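Local coordinates for 5-formyl-3-hydroxy-2-methylpyridine 4-carboxylate 5-dehydrogenase (Mesorhizobium japonicum MAFF 303099, PDB 4OM8) that catalyses the NAD(+)-dependent oxidation of 5-formyl-3-hydroxy-2-methylpyridine-4-carboxylate in vitamin B6 degradation, and also its reduction by NADH to 4-pyridoxic acid, acting as a dismutase, at the interface of chains A and B. Residues are numbered along the deposited sequence; one frame, centred on the assembly and turned at random. Chains: chain A/B, 5-formyl-3-hydroxy-2-methylpyridine 4-carboxylate 5-dehydrogenase.

The three contacts belong to one two-fold symmetric interface of the homodimer, their C-alpha centres about 23 Å apart, or about 25 Å for contacts 1 and 2. Helix 209-226 serves contact 1 with B:Trp218 and B:Tyr222 and contact 3 with A:Asp213; helices 187-203 and 229-236 enter contacts 2 and 3. A:Leu233 meets B:Val199 in contact 2, and A:Val199 meets B:Leu233 in contact 3. Contact 1 reaches strands of the NAD-binding domain and the C-terminal helix, whereas contacts 2 and 3 join mainly helices of the C-terminal domains, so dimerisation ties both domains of one subunit to its partner.

Contact 1: the interface of chains A and B. Residues chain A 145-147, 174, 302, 305-306; chain B 218, 222.
B:Trp218 pushes its indole between A:Pro146 and A:Leu305, and hides 124 Å² of its surface against chain A in this patch of the homodimer interface. A:Pro146 makes a CH-pi contact: its CG sits over one face of the indole, 3.6 Å from the centroid of the six-membered ring and offset toward the rim. Aliphatic groups of chain A add to it. On the same face, A:Leu174 holds its CD1 methyl 3.3 Å from the pyrrole nitrogen NE1 of B:Trp218. A:Leu305 runs antiparallel alongside, its CB on the other side of the ring, 3.6 Å from B:Trp218 CH2, while the CG methylene of A:Arg302 comes up to the same benzo end.

B:Tyr222, one turn further along helix 209-226, is placed with CG anti to its backbone N (chi1 167°). B:Trp218 CZ3 lies over the centre of one face of its ring, and its outer atoms reach chain A. A:Ile145 CD1 touches B:Tyr222 CE2 at 3.6 Å, and the phenol OH rests 3.3 Å from A:Arg302 CB, a contact with carbon and no hydrogen bond.

Polar bonding stays within chain A. The extended A:Arg302 side chain lays its guanidinium under A:Pro146 CB, which lies over the centre of one face. In the salt bridge, A:Arg302 NE donates at 2.6 Å to A:Glu306 OE2, which lies near the guanidinium plane but is met 53° above its own carboxylate plane.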
ATOM      1  N   ILE A 145      12.047   0.009  -8.331  1.00 12.13           N
ATOM      2  CA  ILE A 145      10.616   0.172  -8.604  1.00 11.17           C
ATOM      3  C   ILE A 145      10.393   0.082 -10.117  1.00  9.66           C
ATOM      4  O   ILE A 145      10.946   0.894 -10.858  1.00 10.65           O
ATOM      5  CB  ILE A 145      10.057   1.521  -8.097  1.00 11.67           C
ATOM      6  CG1 ILE A 145      10.591   1.867  -6.700  1.00 14.08           C
ATOM      7  CG2 ILE A 145       8.501   1.532  -8.172  1.00 12.24           C
ATOM      8  CD1 ILE A 145      10.295   0.814  -5.654  1.00 14.57           C
ATOM      9  N   PRO A 146       9.587  -0.890 -10.584  1.00  8.46           N
ATOM     10  CA  PRO A 146       9.530  -1.131 -12.035  1.00  9.72           C
ATOM     11  C   PRO A 146       8.531  -0.274 -12.808  1.00 10.37           C
ATOM     12  O   PRO A 146       8.439  -0.374 -14.036  1.00 12.76           O
ATOM     13  CB  PRO A 146       9.137  -2.603 -12.122  1.00 10.99           C
ATOM     14  CG  PRO A 146       8.262  -2.808 -10.910  1.00  9.87           C
ATOM     15  CD  PRO A 146       8.873  -1.930  -9.817  1.00 10.68           C
ATOM     16  N   MET A 147       7.797   0.560 -12.087  1.00 10.26           N
ATOM     17  CA  MET A 147       6.725   1.351 -12.666  1.00 10.75           C
ATOM     18  C   MET A 147       7.163   2.789 -12.879  1.00 10.90           C
ATOM     19  O   MET A 147       7.751   3.402 -11.988  1.00  9.98           O
ATOM     20  CB  MET A 147       5.501   1.279 -11.743  1.00 11.63           C
ATOM     21  CG  MET A 147       4.250   2.016 -12.236  1.00 10.75           C
ATOM     22  SD  MET A 147       4.254   3.801 -11.956  1.00 11.14           S
ATOM     23  CE  MET A 147       4.485   3.943 -10.183  1.00 11.41           C
ATOM     24  N   LEU A 174       7.369  -1.114 -16.561  1.00 11.04           N
ATOM     25  CA  LEU A 174       5.915  -0.995 -16.580  1.00 10.93           C
ATOM     26  C   LEU A 174       5.492   0.462 -16.652  1.00 11.00           C
ATOM     27  O   LEU A 174       5.443   1.157 -15.634  1.00 11.33           O
ATOM     28  CB  LEU A 174       5.323  -1.653 -15.335  1.00  9.61           C
ATOM     29  CG  LEU A 174       5.768  -3.083 -15.042  1.00 14.20           C
ATOM     30  CD1 LEU A 174       5.239  -3.535 -13.688  1.00 13.43           C
ATOM     31  CD2 LEU A 174       5.272  -4.021 -16.126  1.00 16.50           C
ATOM     32  N   ARG A 302       9.848  -8.055  -4.825  1.00 11.72           N
ATOM     33  CA  ARG A 302       9.546  -7.797  -6.226  1.00 10.35           C
ATOM     34  C   ARG A 302       9.570  -9.081  -7.053  1.00 13.18           C
ATOM     35  O   ARG A 302       8.690  -9.299  -7.892  1.00 13.72           O
ATOM     36  CB  ARG A 302      10.522  -6.772  -6.815  1.00 10.22           C
ATOM     37  CG  ARG A 302      10.481  -6.769  -8.328  1.00 12.59           C
ATOM     38  CD  ARG A 302      11.164  -5.573  -8.962  1.00 10.95           C
ATOM     39  NE  ARG A 302      11.253  -5.804 -10.401  1.00 15.12           N
ATOM     40  CZ  ARG A 302      11.901  -5.025 -11.263  1.00 16.15           C
ATOM     41  NH1 ARG A 302      12.534  -3.933 -10.850  1.00 12.07           N
ATOM     42  NH2 ARG A 302      11.915  -5.355 -12.544  1.00 16.83           N
ATOM     43  N   LEU A 305       6.373 -10.872  -6.587  1.00 11.42           N
ATOM     44  CA  LEU A 305       5.237 -10.184  -7.188  1.00 12.06           C
ATOM     45  C   LEU A 305       5.214 -10.368  -8.696  1.00 13.46           C
ATOM     46  O   LEU A 305       4.145 -10.333  -9.322  1.00 15.88           O
ATOM     47  CB  LEU A 305       5.272  -8.696  -6.841  1.00 12.80           C
ATOM     48  CG  LEU A 305       5.018  -8.325  -5.383  1.00 10.98           C
ATOM     49  CD1 LEU A 305       5.121  -6.837  -5.188  1.00 14.30           C
ATOM     50  CD2 LEU A 305       3.657  -8.826  -4.912  1.00 14.18           C
ATOM     51  N   GLU A 306       6.401 -10.573  -9.263  1.00 15.36           N
ATOM     52  CA  GLU A 306       6.561 -10.810 -10.696  1.00 18.88           C
ATOM     53  C   GLU A 306       6.281 -12.248 -11.101  1.00 19.38           C
ATOM     54  O   GLU A 306       6.328 -12.581 -12.287  1.00 26.78           O
ATOM     55  CB  GLU A 306       7.972 -10.439 -11.129  1.00 22.83           C
ATOM     56  CG  GLU A 306       8.231  -8.977 -11.069  1.00 19.16           C
ATOM     57  CD  GLU A 306       9.674  -8.632 -11.390  1.00 18.85           C
ATOM     58  OE1 GLU A 306      10.579  -9.481 -11.176  1.00 22.40           O
ATOM     59  OE2 GLU A 306       9.894  -7.505 -11.846  1.00 21.17           O
TER
ATOM     60  N   TRP B 218       2.729  -1.093  -7.469  1.00  8.96           N
ATOM     61  CA  TRP B 218       4.176  -1.024  -7.496  1.00  9.28           C
ATOM     62  C   TRP B 218       4.744   0.234  -6.862  1.00  9.82           C
ATOM     63  O   TRP B 218       5.797   0.194  -6.220  1.00 10.95           O
ATOM     64  CB  TRP B 218       4.667  -1.130  -8.932  1.00  9.75           C
ATOM     65  CG  TRP B 218       4.599  -2.519  -9.473  1.00  8.62           C
ATOM     66  CD1 TRP B 218       3.761  -2.999 -10.450  1.00  9.60           C
ATOM     67  CD2 TRP B 218       5.436  -3.623  -9.089  1.00 10.49           C
ATOM     68  NE1 TRP B 218       4.026  -4.335 -10.683  1.00 10.72           N
ATOM     69  CE2 TRP B 218       5.048  -4.734  -9.861  1.00  9.90           C
ATOM     70  CE3 TRP B 218       6.467  -3.775  -8.157  1.00 10.42           C
ATOM     71  CZ2 TRP B 218       5.668  -5.979  -9.743  1.00 13.13           C
ATOM     72  CZ3 TRP B 218       7.079  -5.009  -8.037  1.00 11.44           C
ATOM     73  CH2 TRP B 218       6.678  -6.094  -8.825  1.00 10.60           C
ATOM     74  N   TYR B 222       3.733  -1.928  -2.751  1.00  8.44           N
ATOM     75  CA  TYR B 222       5.023  -2.606  -2.708  1.00 10.52           C
ATOM     76  C   TYR B 222       5.966  -1.926  -1.718  1.00 10.19           C
ATOM     77  O   TYR B 222       6.560  -2.581  -0.857  1.00 10.87           O
ATOM     78  CB  TYR B 222       5.585  -2.633  -4.132  1.00  8.59           C
ATOM     79  CG  TYR B 222       7.031  -3.011  -4.345  1.00 10.33           C
ATOM     80  CD1 TYR B 222       7.571  -4.172  -3.814  1.00 10.73           C
ATOM     81  CD2 TYR B 222       7.831  -2.228  -5.165  1.00 10.26           C
ATOM     82  CE1 TYR B 222       8.894  -4.517  -4.069  1.00 10.81           C
ATOM     83  CE2 TYR B 222       9.129  -2.558  -5.426  1.00 10.20           C
ATOM     84  CZ  TYR B 222       9.665  -3.694  -4.874  1.00  9.59           C
ATOM     85  OH  TYR B 222      10.984  -4.004  -5.157  1.00 11.57           O
TER

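Contact 2: the interface of chains A and B. Residues chain A 233, 240-241, 244-245, 248-249; chain B 192, 195-196, 199, 262.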
ATOM      1  N   LEU A 233     -11.295  -3.655  -4.992  1.00 10.75           N
ATOM      2  CA  LEU A 233     -12.719  -3.330  -4.994  1.00  9.71           C
ATOM      3  C   LEU A 233     -13.535  -4.493  -5.556  1.00 11.08           C
ATOM      4  O   LEU A 233     -14.576  -4.851  -4.997  1.00 11.60           O
ATOM      5  CB  LEU A 233     -12.986  -2.057  -5.804  1.00 10.33           C
ATOM      6  CG  LEU A 233     -12.478  -0.759  -5.173  1.00 11.21           C
ATOM      7  CD1 LEU A 233     -12.747   0.423  -6.096  1.00 14.15           C
ATOM      8  CD2 LEU A 233     -13.106  -0.521  -3.792  1.00 13.08           C
ATOM      9  N   ILE A 240     -20.334  -3.600  -1.491  1.00 13.20           N
ATOM     10  CA  ILE A 240     -19.793  -3.320  -0.168  1.00 12.86           C
ATOM     11  C   ILE A 240     -19.107  -1.952  -0.151  1.00 11.69           C
ATOM     12  O   ILE A 240     -19.326  -1.134   0.752  1.00 12.01           O
ATOM     13  CB  ILE A 240     -18.805  -4.412   0.259  1.00 14.88           C
ATOM     14  CG1 ILE A 240     -19.519  -5.773   0.346  1.00 19.05           C
ATOM     15  CG2 ILE A 240     -18.125  -4.029   1.573  1.00 17.60           C
ATOM     16  CD1 ILE A 240     -20.761  -5.773   1.194  1.00 26.33           C
ATOM     17  N   TYR A 241     -18.300  -1.692  -1.170  1.00 11.71           N
ATOM     18  CA  TYR A 241     -17.632  -0.397  -1.260  1.00  8.95           C
ATOM     19  C   TYR A 241     -18.650   0.740  -1.318  1.00  9.72           C
ATOM     20  O   TYR A 241     -18.455   1.765  -0.685  1.00 10.73           O
ATOM     21  CB  TYR A 241     -16.701  -0.335  -2.469  1.00  9.17           C
ATOM     22  CG  TYR A 241     -15.915   0.957  -2.517  1.00  8.80           C
ATOM     23  CD1 TYR A 241     -15.046   1.311  -1.478  1.00 10.02           C
ATOM     24  CD2 TYR A 241     -16.055   1.835  -3.581  1.00  9.04           C
ATOM     25  CE1 TYR A 241     -14.330   2.511  -1.519  1.00  9.40           C
ATOM     26  CE2 TYR A 241     -15.357   3.034  -3.628  1.00  8.93           C
ATOM     27  CZ  TYR A 241     -14.495   3.361  -2.604  1.00  8.37           C
ATOM     28  OH  TYR A 241     -13.819   4.561  -2.672  1.00  9.66           O
ATOM     29  N   VAL A 244     -20.215   1.093   2.344  1.00 10.77           N
ATOM     30  CA  VAL A 244     -19.293   1.652   3.324  1.00 11.44           C
ATOM     31  C   VAL A 244     -18.878   3.074   2.971  1.00 13.01           C
ATOM     32  O   VAL A 244     -18.890   3.961   3.829  1.00 12.17           O
ATOM     33  CB  VAL A 244     -18.047   0.778   3.474  1.00  9.95           C
ATOM     34  CG1 VAL A 244     -17.063   1.411   4.446  1.00 10.82           C
ATOM     35  CG2 VAL A 244     -18.461  -0.601   3.971  1.00 15.61           C
ATOM     36  N   SER A 245     -18.524   3.305   1.709  1.00 11.48           N
ATOM     37  CA  SER A 245     -18.044   4.629   1.321  1.00 10.22           C
ATOM     38  C   SER A 245     -19.149   5.669   1.470  1.00 10.48           C
ATOM     39  O   SER A 245     -18.855   6.850   1.661  1.00 12.32           O
ATOM     40  CB  SER A 245     -17.486   4.629  -0.107  1.00 13.54           C
ATOM     41  OG  SER A 245     -18.507   4.493  -1.081  1.00 11.15           O
ATOM     42  N   LEU A 248     -18.454   6.459   5.113  1.00 11.21           N
ATOM     43  CA  LEU A 248     -17.069   6.632   5.550  1.00 12.09           C
ATOM     44  C   LEU A 248     -16.369   7.772   4.801  1.00  9.83           C
ATOM     45  O   LEU A 248     -15.564   8.482   5.399  1.00 11.00           O
ATOM     46  CB  LEU A 248     -16.280   5.325   5.410  1.00 12.82           C
ATOM     47  CG  LEU A 248     -14.863   5.316   6.003  1.00 13.45           C
ATOM     48  CD1 LEU A 248     -14.900   5.781   7.460  1.00 17.00           C
ATOM     49  CD2 LEU A 248     -14.232   3.939   5.912  1.00 13.73           C
ATOM     50  N   ASN A 249     -16.654   7.961   3.511  1.00  9.94           N
ATOM     51  CA  ASN A 249     -16.053   9.092   2.791  1.00  9.75           C
ATOM     52  C   ASN A 249     -16.354  10.416   3.475  1.00 11.26           C
ATOM     53  O   ASN A 249     -15.509  11.310   3.524  1.00 11.77           O
ATOM     54  CB  ASN A 249     -16.534   9.175   1.333  1.00 10.41           C
ATOM     55  CG  ASN A 249     -15.812   8.204   0.412  1.00  9.90           C
ATOM     56  OD1 ASN A 249     -14.827   7.569   0.791  1.00 10.38           O
ATOM     57  ND2 ASN A 249     -16.307   8.090  -0.815  1.00 10.15           N
TER
ATOM     58  N   TYR B 192      -9.698   3.466   2.775  1.00  8.49           N
ATOM     59  CA  TYR B 192     -10.741   4.190   2.065  1.00  8.61           C
ATOM     60  C   TYR B 192     -10.255   5.574   1.633  1.00  9.12           C
ATOM     61  O   TYR B 192     -10.740   6.107   0.647  1.00  8.46           O
ATOM     62  CB  TYR B 192     -12.033   4.266   2.909  1.00  8.21           C
ATOM     63  CG  TYR B 192     -12.923   3.062   2.646  1.00 10.39           C
ATOM     64  CD1 TYR B 192     -12.513   1.778   2.973  1.00  9.81           C
ATOM     65  CD2 TYR B 192     -14.156   3.209   2.027  1.00  9.96           C
ATOM     66  CE1 TYR B 192     -13.323   0.671   2.699  1.00 11.25           C
ATOM     67  CE2 TYR B 192     -14.961   2.128   1.751  1.00 10.44           C
ATOM     68  CZ  TYR B 192     -14.550   0.866   2.086  1.00 13.15           C
ATOM     69  OH  TYR B 192     -15.391  -0.188   1.795  1.00 12.92           O
ATOM     70  N   LEU B 195      -8.480   4.645  -1.570  1.00  8.41           N
ATOM     71  CA  LEU B 195      -9.485   4.289  -2.570  1.00  8.98           C
ATOM     72  C   LEU B 195     -10.256   5.501  -3.064  1.00  9.07           C
ATOM     73  O   LEU B 195     -10.563   5.593  -4.249  1.00  8.99           O
ATOM     74  CB  LEU B 195     -10.467   3.260  -1.997  1.00  9.25           C
ATOM     75  CG  LEU B 195      -9.867   1.872  -1.763  1.00 10.31           C
ATOM     76  CD1 LEU B 195     -10.866   0.983  -1.055  1.00 10.76           C
ATOM     77  CD2 LEU B 195      -9.448   1.232  -3.090  1.00 10.66           C
ATOM     78  N   ARG B 196     -10.576   6.431  -2.163  1.00  9.00           N
ATOM     79  CA  ARG B 196     -11.334   7.609  -2.579  1.00  8.74           C
ATOM     80  C   ARG B 196     -10.595   8.370  -3.682  1.00  8.58           C
ATOM     81  O   ARG B 196     -11.190   8.766  -4.697  1.00  9.00           O
ATOM     82  CB  ARG B 196     -11.605   8.524  -1.383  1.00  8.51           C
ATOM     83  CG  ARG B 196     -12.401   9.787  -1.758  1.00  6.87           C
ATOM     84  CD  ARG B 196     -12.837  10.543  -0.528  1.00  9.72           C
ATOM     85  NE  ARG B 196     -11.715  11.020   0.267  1.00  9.49           N
ATOM     86  CZ  ARG B 196     -11.821  11.950   1.212  1.00  9.81           C
ATOM     87  NH1 ARG B 196     -13.006  12.504   1.451  1.00 10.36           N
ATOM     88  NH2 ARG B 196     -10.746  12.339   1.904  1.00 10.24           N
ATOM     89  N   VAL B 199     -10.266   6.017  -6.984  1.00  9.19           N
ATOM     90  CA  VAL B 199     -11.529   5.964  -7.708  1.00  9.96           C
ATOM     91  C   VAL B 199     -11.769   7.299  -8.429  1.00 10.64           C
ATOM     92  O   VAL B 199     -12.193   7.315  -9.583  1.00 10.86           O
ATOM     93  CB  VAL B 199     -12.690   5.637  -6.757  1.00  7.39           C
ATOM     94  CG1 VAL B 199     -14.057   5.965  -7.405  1.00  9.70           C
ATOM     95  CG2 VAL B 199     -12.609   4.163  -6.337  1.00  9.57           C
ATOM     96  N   VAL B 262     -19.073   4.270  -9.080  1.00 10.97           N
ATOM     97  CA  VAL B 262     -19.452   3.152  -8.220  1.00 10.09           C
ATOM     98  C   VAL B 262     -20.978   2.965  -8.229  1.00 10.17           C
ATOM     99  O   VAL B 262     -21.462   1.830  -8.254  1.00 12.94           O
ATOM    100  CB  VAL B 262     -18.934   3.364  -6.770  1.00 11.34           C
ATOM    101  CG1 VAL B 262     -19.504   2.332  -5.792  1.00 12.10           C
ATOM    102  CG2 VAL B 262     -17.416   3.306  -6.753  1.00 11.70           C
TER
HETATM  103  O   HOH W   1     -13.289   5.547  -0.280  1.00  9.04           O
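A:Tyr241 and B:Tyr192 run antiparallel alongside each other, the CD1-CE1 edge of A:Tyr241 lying over one face of B:Tyr192 with CD1 3.3 Å from B:Tyr192 CE2. Over the opposite face of B:Tyr192 lie A:Val244, its CG1 methyl 3.5 Å from CZ, and A:Leu248, whose CD2 sits near CG.

Carbon groups lie on both faces of A:Tyr241. A:Leu233 CD2, from its own chain, covers one, A:Ser245 CB lies over the other, and B:Val262 CG2 comes in at the edge, in plane, 3.8 Å from A:Tyr241 CD2. Beyond them A:Leu233 CD1 packs on B:Val199 CG2, and A:Leu233 CD2 on B:Leu195 CD1.

Water carries the polar link between the chains. A:Tyr241, its CG anti to the backbone N (chi1 -175°), carries its phenol OH to water 1 at 2.6 Å; the water also bonds A:Asn249 OD1 and, at 2.8 Å, the backbone O of B:Tyr192. Within chain A, A:Ser245 OG donates to A:Tyr241 O, one turn back.

In the fold, helix 238-251 of chain A, with A:Leu233 from helix 229-236, packs against helix 187-203 of chain B, and helix 260-267 of chain B closes the side at B:Val262.

Contact 3: the interface of chains A and B. Residues chain A 198-199, 202, 209, 212-213, 279-280; chain B 230-231, 233.
A:Phe280 turns the edge of its ring to chain B: the backbone N of B:Ala231 lies at that edge, in plane, 3.7 Å from CE2, and the backbone O of A:Pro209 also lies in the ring plane, off CZ. One ring face carries A:Met279 CB, 4.1 Å above the plane and offset toward the rim. The other flat group, the carboxylate of A:Asp213, caps the first turn of helix 229-236 of chain B, an N-terminal helix cap supplied across the homodimer interface in the C-terminal domain of this 3-hydroxyacyl-CoA dehydrogenase family member. Each oxygen takes one backbone N-H through its syn lone pair. B:Met230 N donates to A:Asp213 OD1 at 2.7 Å (164° at H). B:Ala231 N donates to OD2 of the same carboxylate at 2.9 Å (157° at H). Two bonds to two successive N-H groups hold the carboxylate against rotation, and the helix start would probably stabilise its negative charge. An alanine here would remove both acceptors and is likely to leave the B:Met230 and B:Ala231 N-H groups without their mates and the helix end uncapped.

B:Met230 buries 104 Å² against chain A. Its chain bends at chi2 (-59°) and chi3, turning the thioether toward the apolar groups of chain A: SD is 3.7 Å from A:Met279 CE, and the terminal methyl CE reaches A:Leu212 CD1 and A:Val199 CG2. Nearer the backbone, B:Met230 CB packs on A:Phe280 CE2 at 3.7 Å, and CG lies 3.8 Å from A:Pro209 CB.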
ATOM      1  N   ALA A 198      -3.438   8.992   7.356  1.00  8.30           N
ATOM      2  CA  ALA A 198      -2.562   8.375   8.351  1.00  9.70           C
ATOM      3  C   ALA A 198      -2.004   9.420   9.315  1.00  8.86           C
ATOM      4  O   ALA A 198      -2.002   9.217  10.527  1.00 10.58           O
ATOM      5  CB  ALA A 198      -1.428   7.622   7.672  1.00  8.87           C
ATOM      6  N   VAL A 199      -1.540  10.539   8.771  1.00  9.19           N
ATOM      7  CA  VAL A 199      -0.999  11.604   9.604  1.00  9.96           C
ATOM      8  C   VAL A 199      -2.099  12.148  10.528  1.00 10.64           C
ATOM      9  O   VAL A 199      -1.857  12.388  11.710  1.00 10.86           O
ATOM     10  CB  VAL A 199      -0.405  12.726   8.739  1.00  7.39           C
ATOM     11  CG1 VAL A 199      -0.194  14.020   9.562  1.00  9.70           C
ATOM     12  CG2 VAL A 199       0.909  12.244   8.108  1.00  9.57           C
ATOM     13  N   VAL A 202      -2.673   9.779  13.530  1.00 10.72           N
ATOM     14  CA  VAL A 202      -1.580   9.832  14.498  1.00 11.38           C
ATOM     15  C   VAL A 202      -1.682  11.137  15.276  1.00 12.15           C
ATOM     16  O   VAL A 202      -1.635  11.158  16.505  1.00 14.65           O
ATOM     17  CB  VAL A 202      -0.219   9.713  13.810  1.00 11.52           C
ATOM     18  CG1 VAL A 202       0.917  10.064  14.775  1.00 13.95           C
ATOM     19  CG2 VAL A 202      -0.047   8.302  13.230  1.00 12.73           C
ATOM     20  N   PRO A 209       2.448   6.111  16.236  1.00 12.78           N
ATOM     21  CA  PRO A 209       2.947   6.077  14.853  1.00 12.05           C
ATOM     22  C   PRO A 209       3.524   4.718  14.459  1.00 11.25           C
ATOM     23  O   PRO A 209       3.343   4.314  13.309  1.00 12.20           O
ATOM     24  CB  PRO A 209       4.032   7.159  14.834  1.00 14.70           C
ATOM     25  CG  PRO A 209       4.402   7.375  16.260  1.00 12.87           C
ATOM     26  CD  PRO A 209       3.151   7.114  17.055  1.00 15.35           C
ATOM     27  N   LEU A 212       0.520   2.611  13.703  1.00 12.19           N
ATOM     28  CA  LEU A 212       0.011   3.028  12.403  1.00 10.54           C
ATOM     29  C   LEU A 212       0.769   2.270  11.303  1.00 10.06           C
ATOM     30  O   LEU A 212       0.171   1.709  10.380  1.00 11.50           O
ATOM     31  CB  LEU A 212       0.175   4.551  12.232  1.00 10.76           C
ATOM     32  CG  LEU A 212      -0.320   5.271  10.970  1.00 14.05           C
ATOM     33  CD1 LEU A 212       0.540   5.008   9.718  1.00 15.79           C
ATOM     34  CD2 LEU A 212      -1.786   4.966  10.706  1.00 13.95           C
ATOM     35  N   ASP A 213       2.092   2.253  11.404  1.00  9.19           N
ATOM     36  CA  ASP A 213       2.895   1.591  10.386  1.00 10.18           C
ATOM     37  C   ASP A 213       2.634   0.083  10.334  1.00 10.29           C
ATOM     38  O   ASP A 213       2.495  -0.473   9.253  1.00 10.43           O
ATOM     39  CB  ASP A 213       4.377   1.888  10.602  1.00 11.72           C
ATOM     40  CG  ASP A 213       4.769   3.257  10.066  1.00 12.41           C
ATOM     41  OD1 ASP A 213       3.860   4.019   9.656  1.00 11.93           O
ATOM     42  OD2 ASP A 213       5.983   3.567  10.056  1.00 13.86           O
ATOM     43  N   MET A 279       9.520  11.242  12.653  1.00 13.29           N
ATOM     44  CA  MET A 279       8.489  10.474  13.338  1.00 12.59           C
ATOM     45  C   MET A 279       9.138   9.514  14.312  1.00 20.30           C
ATOM     46  O   MET A 279       8.611   9.266  15.396  1.00 18.28           O
ATOM     47  CB  MET A 279       7.614   9.696  12.349  1.00 14.94           C
ATOM     48  CG  MET A 279       6.874  10.569  11.357  1.00 14.21           C
ATOM     49  SD  MET A 279       5.940  11.869  12.199  1.00 16.36           S
ATOM     50  CE  MET A 279       4.799  10.905  13.172  1.00 22.88           C
ATOM     51  N   PHE A 280      10.282   8.963  13.912  1.00 15.98           N
ATOM     52  CA  PHE A 280      11.029   8.066  14.774  1.00 17.44           C
ATOM     53  C   PHE A 280      12.447   8.566  14.979  1.00 15.69           C
ATOM     54  O   PHE A 280      12.876   9.558  14.394  1.00 18.01           O
ATOM     55  CB  PHE A 280      11.050   6.649  14.194  1.00 13.80           C
ATOM     56  CG  PHE A 280       9.690   6.103  13.924  1.00 12.67           C
ATOM     57  CD1 PHE A 280       8.833   5.804  14.976  1.00 16.73           C
ATOM     58  CD2 PHE A 280       9.247   5.901  12.628  1.00 12.16           C
ATOM     59  CE1 PHE A 280       7.557   5.308  14.736  1.00 15.81           C
ATOM     60  CE2 PHE A 280       7.970   5.398  12.384  1.00 15.71           C
ATOM     61  CZ  PHE A 280       7.127   5.099  13.449  1.00 16.11           C
TER
ATOM     62  N   MET B 230       4.713   6.262   8.327  1.00 10.57           N
ATOM     63  CA  MET B 230       5.454   7.195   9.174  1.00 11.14           C
ATOM     64  C   MET B 230       6.952   7.047   8.893  1.00 11.19           C
ATOM     65  O   MET B 230       7.675   8.036   8.744  1.00 11.60           O
ATOM     66  CB  MET B 230       5.129   6.963  10.653  1.00 12.02           C
ATOM     67  CG  MET B 230       3.652   7.197  11.013  1.00 11.80           C
ATOM     68  SD  MET B 230       3.073   8.888  10.657  1.00 15.36           S
ATOM     69  CE  MET B 230       2.137   8.603   9.176  1.00 15.23           C
ATOM     70  N   ALA B 231       7.406   5.802   8.791  1.00 11.25           N
ATOM     71  CA  ALA B 231       8.788   5.511   8.387  1.00  8.93           C
ATOM     72  C   ALA B 231       9.113   6.063   7.010  1.00 10.98           C
ATOM     73  O   ALA B 231      10.232   6.518   6.768  1.00 10.49           O
ATOM     74  CB  ALA B 231       9.044   3.997   8.428  1.00 10.85           C
ATOM     75  N   LEU B 233       7.673   8.734   5.540  1.00 10.75           N
ATOM     76  CA  LEU B 233       7.839  10.172   5.732  1.00  9.71           C
ATOM     77  C   LEU B 233       9.258  10.491   6.203  1.00 11.08           C
ATOM     78  O   LEU B 233       9.881  11.434   5.707  1.00 11.60           O
ATOM     79  CB  LEU B 233       6.816  10.710   6.738  1.00 10.33           C
ATOM     80  CG  LEU B 233       5.366  10.733   6.250  1.00 11.21           C
ATOM     81  CD1 LEU B 233       4.439  11.227   7.354  1.00 14.15           C
ATOM     82  CD2 LEU B 233       5.211  11.593   4.987  1.00 13.08           C
TER